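PDB 1E5D: Rubredoxin\:oxygen oxidoreductase from Desulfovibrio gigas, which catalyses the four-electron reduction of one dioxygen molecule to two water molecules, using a diiron centre and FMN. Local coordinates for residues Leu28-Asn36 with Gln169-Phe177. Residues are numbered along the deposited sequence; the frame is centred on the assembly and turned at random.
Sequences LSPMGTTYN and QNIAASERF
M31 and A172 are joined by the one backbone hydrogen bond between 28-36 and 169-177, A172 N to M31 O at 2.9 Å; its acceptor is the carbonyl of M31, the third residue of the type I turn S29-G32, just before strand 33-40 begins, while N170 sits at the centre of an inverse gamma turn, its CA 4.3 Å from that of T33. The methyl of A172 lies against this corner, with CB 3.5 Å from T33 N and close to G32 CA.

N170 has the largest share of the contact. Its side chain lies beside that of T33 and heads in the same direction, and T33 OG1, anti to its own backbone N (chi1 -178°), takes a weak, bent bond from N170 ND2 at 2.6 Å. The other end of the amide, OD1, accepts from a water that also donates to L28 O, while CB packs on S29 CB. Further along, the T34 and R176 side chains pass each other running opposite ways: T34 CG2 meets I171 O at 3.3 Å and R176 NH2 at 3.5 Å. T34 OG1 donates to N36 OD1 at 2.7 Å from above the carbonyl plane, and the T34 hydroxyl also accepts a bond from G227 N.

This is the metallo-beta-lactamase-like part of the enzyme, close to the diiron site: T34 O bonds ND1 of the iron ligand H226, consistent with a second-shell role in fixing how that imidazole is turned.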
loop_
_atom_site.group_PDB
_atom_site.type_symbol
_atom_site.label_atom_id
_atom_site.label_comp_id
_atom_site.label_asym_id
_atom_site.label_seq_id
_atom_site.Cartn_x
_atom_site.Cartn_y
_atom_site.Cartn_z
ATOM N N LEU A 28 -3.679 12.389 -2.304
ATOM C CA LEU A 28 -3.080 13.059 -3.444
ATOM C C LEU A 28 -3.727 14.411 -3.751
ATOM O O LEU A 28 -4.936 14.566 -3.604
ATOM C CB LEU A 28 -3.196 12.224 -4.718
ATOM C CG LEU A 28 -2.515 10.861 -4.725
ATOM C CD1 LEU A 28 -2.685 10.238 -6.101
ATOM C CD2 LEU A 28 -1.048 10.973 -4.343
ATOM N N SER A 29 -2.896 15.341 -4.196
ATOM C CA SER A 29 -3.322 16.654 -4.655
ATOM C C SER A 29 -2.864 16.867 -6.100
ATOM O O SER A 29 -1.922 17.586 -6.390
ATOM C CB SER A 29 -2.770 17.741 -3.745
ATOM O OG SER A 29 -1.409 17.999 -4.028
ATOM N N PRO A 30 -3.573 16.193 -6.996
ATOM C CA PRO A 30 -3.189 16.128 -8.401
ATOM C C PRO A 30 -3.169 17.506 -9.057
ATOM O O PRO A 30 -2.519 17.690 -10.086
ATOM C CB PRO A 30 -4.275 15.275 -9.050
ATOM C CG PRO A 30 -5.122 14.733 -7.958
ATOM C CD PRO A 30 -4.810 15.453 -6.691
ATOM N N MET A 31 -3.876 18.459 -8.466
ATOM C CA MET A 31 -3.951 19.812 -9.002
ATOM C C MET A 31 -3.165 20.781 -8.142
ATOM O O MET A 31 -3.311 22.001 -8.221
ATOM C CB MET A 31 -5.407 20.273 -9.080
ATOM C CG MET A 31 -6.068 20.034 -10.429
ATOM S SD MET A 31 -7.842 20.349 -10.408
ATOM C CE MET A 31 -8.348 19.320 -9.028
ATOM N N GLY A 32 -2.298 20.247 -7.279
ATOM C CA GLY A 32 -1.550 21.168 -6.433
ATOM C C GLY A 32 -2.435 21.615 -5.283
ATOM O O GLY A 32 -3.451 20.994 -4.996
ATOM N N THR A 33 -2.046 22.693 -4.627
ATOM C CA THR A 33 -2.835 23.211 -3.520
ATOM C C THR A 33 -2.339 24.613 -3.197
ATOM O O THR A 33 -1.411 25.157 -3.799
ATOM C CB THR A 33 -2.746 22.285 -2.302
ATOM O OG1 THR A 33 -3.555 22.773 -1.226
ATOM C CG2 THR A 33 -1.319 22.258 -1.758
ATOM N N THR A 34 -2.980 25.244 -2.218
ATOM C CA THR A 34 -2.505 26.546 -1.783
ATOM C C THR A 34 -2.493 26.573 -0.256
ATOM O O THR A 34 -3.068 25.739 0.437
ATOM C CB THR A 34 -3.348 27.733 -2.285
ATOM O OG1 THR A 34 -4.573 27.828 -1.534
ATOM C CG2 THR A 34 -3.732 27.549 -3.742
ATOM N N TYR A 35 -1.814 27.593 0.249
ATOM C CA TYR A 35 -1.850 27.837 1.691
ATOM C C TYR A 35 -2.340 29.268 1.868
ATOM O O TYR A 35 -1.624 30.203 1.506
ATOM C CB TYR A 35 -0.471 27.549 2.280
ATOM C CG TYR A 35 -0.106 26.092 2.047
ATOM C CD1 TYR A 35 -0.720 25.113 2.821
ATOM C CD2 TYR A 35 0.805 25.709 1.076
ATOM C CE1 TYR A 35 -0.428 23.779 2.641
ATOM C CE2 TYR A 35 1.108 24.372 0.891
ATOM C CZ TYR A 35 0.492 23.421 1.673
ATOM O OH TYR A 35 0.777 22.083 1.510
ATOM N N ASN A 36 -3.555 29.378 2.377
ATOM C CA ASN A 36 -4.291 30.622 2.478
ATOM C C ASN A 36 -4.285 31.165 3.899
ATOM O O ASN A 36 -4.640 30.490 4.852
ATOM C CB ASN A 36 -5.741 30.435 2.016
ATOM C CG ASN A 36 -5.831 29.971 0.573
ATOM O OD1 ASN A 36 -4.898 30.146 -0.203
ATOM N ND2 ASN A 36 -6.964 29.377 0.211
ATOM N N GLN A 169 -10.268 23.263 -0.930
ATOM C CA GLN A 169 -10.116 22.326 -2.035
ATOM C C GLN A 169 -8.659 22.398 -2.472
ATOM O O GLN A 169 -8.066 23.473 -2.427
ATOM C CB GLN A 169 -11.051 22.628 -3.196
ATOM C CG GLN A 169 -12.137 23.656 -2.959
ATOM C CD GLN A 169 -11.590 25.069 -2.924
ATOM O OE1 GLN A 169 -10.803 25.495 -3.763
ATOM N NE2 GLN A 169 -12.012 25.828 -1.922
ATOM N N ASN A 170 -8.078 21.280 -2.888
ATOM C CA ASN A 170 -6.702 21.354 -3.388
ATOM C C ASN A 170 -6.681 21.789 -4.844
ATOM O O ASN A 170 -6.699 20.971 -5.760
ATOM C CB ASN A 170 -6.032 19.993 -3.182
ATOM C CG ASN A 170 -5.724 19.803 -1.705
ATOM O OD1 ASN A 170 -5.885 18.720 -1.156
ATOM N ND2 ASN A 170 -5.278 20.881 -1.076
ATOM N N ILE A 171 -6.657 23.092 -5.078
ATOM C CA ILE A 171 -6.547 23.637 -6.420
ATOM C C ILE A 171 -5.474 24.721 -6.470
ATOM O O ILE A 171 -5.614 25.756 -5.810
ATOM C CB ILE A 171 -7.871 24.253 -6.905
ATOM C CG1 ILE A 171 -9.013 23.249 -7.032
ATOM C CG2 ILE A 171 -7.657 24.993 -8.216
ATOM C CD1 ILE A 171 -10.257 23.847 -7.651
ATOM N N ALA A 172 -4.421 24.473 -7.243
ATOM C CA ALA A 172 -3.379 25.489 -7.419
ATOM C C ALA A 172 -3.639 26.192 -8.746
ATOM O O ALA A 172 -3.645 25.522 -9.781
ATOM C CB ALA A 172 -1.984 24.902 -7.376
ATOM N N ALA A 173 -3.875 27.498 -8.719
ATOM C CA ALA A 173 -4.243 28.159 -9.972
ATOM C C ALA A 173 -3.965 29.649 -9.939
ATOM O O ALA A 173 -3.787 30.236 -8.874
ATOM C CB ALA A 173 -5.721 27.906 -10.249
ATOM N N SER A 174 -3.941 30.270 -11.118
ATOM C CA SER A 174 -3.811 31.729 -11.110
ATOM C C SER A 174 -5.089 32.355 -10.557
ATOM O O SER A 174 -5.065 33.458 -10.009
ATOM C CB SER A 174 -3.514 32.285 -12.496
ATOM O OG SER A 174 -3.405 31.248 -13.451
ATOM N N GLU A 175 -6.194 31.643 -10.684
ATOM C CA GLU A 175 -7.527 32.067 -10.279
ATOM C C GLU A 175 -7.716 31.797 -8.785
ATOM O O GLU A 175 -7.529 30.656 -8.356
ATOM C CB GLU A 175 -8.610 31.353 -11.062
ATOM C CG GLU A 175 -8.620 31.400 -12.567
ATOM C CD GLU A 175 -7.417 30.807 -13.263
ATOM O OE1 GLU A 175 -7.302 29.578 -13.416
ATOM O OE2 GLU A 175 -6.537 31.624 -13.620
ATOM N N ARG A 176 -8.067 32.806 -7.994
ATOM C CA ARG A 176 -8.200 32.598 -6.556
ATOM C C ARG A 176 -9.657 32.595 -6.099
ATOM O O ARG A 176 -9.946 32.434 -4.908
ATOM C CB ARG A 176 -7.414 33.652 -5.777
ATOM C CG ARG A 176 -6.087 34.087 -6.347
ATOM C CD ARG A 176 -5.204 32.928 -6.791
ATOM N NE ARG A 176 -5.214 31.866 -5.788
ATOM C CZ ARG A 176 -4.473 31.948 -4.689
ATOM N NH1 ARG A 176 -3.704 33.016 -4.512
ATOM N NH2 ARG A 176 -4.508 30.972 -3.794
ATOM N N PHE A 177 -10.602 32.764 -7.023
ATOM C CA PHE A 177 -12.004 32.812 -6.614
ATOM C C PHE A 177 -12.852 31.746 -7.288
ATOM O O PHE A 177 -12.629 31.391 -8.439
ATOM C CB PHE A 177 -12.564 34.211 -6.894
ATOM C CG PHE A 177 -11.911 35.245 -5.977
ATOM C CD1 PHE A 177 -12.271 35.340 -4.645
ATOM C CD2 PHE A 177 -10.937 36.087 -6.476
ATOM C CE1 PHE A 177 -11.658 36.276 -3.836
ATOM C CE2 PHE A 177 -10.333 37.038 -5.667
ATOM C CZ PHE A 177 -10.694 37.133 -4.338
HETATM O O HOH W 1 -6.581 16.506 -2.829
#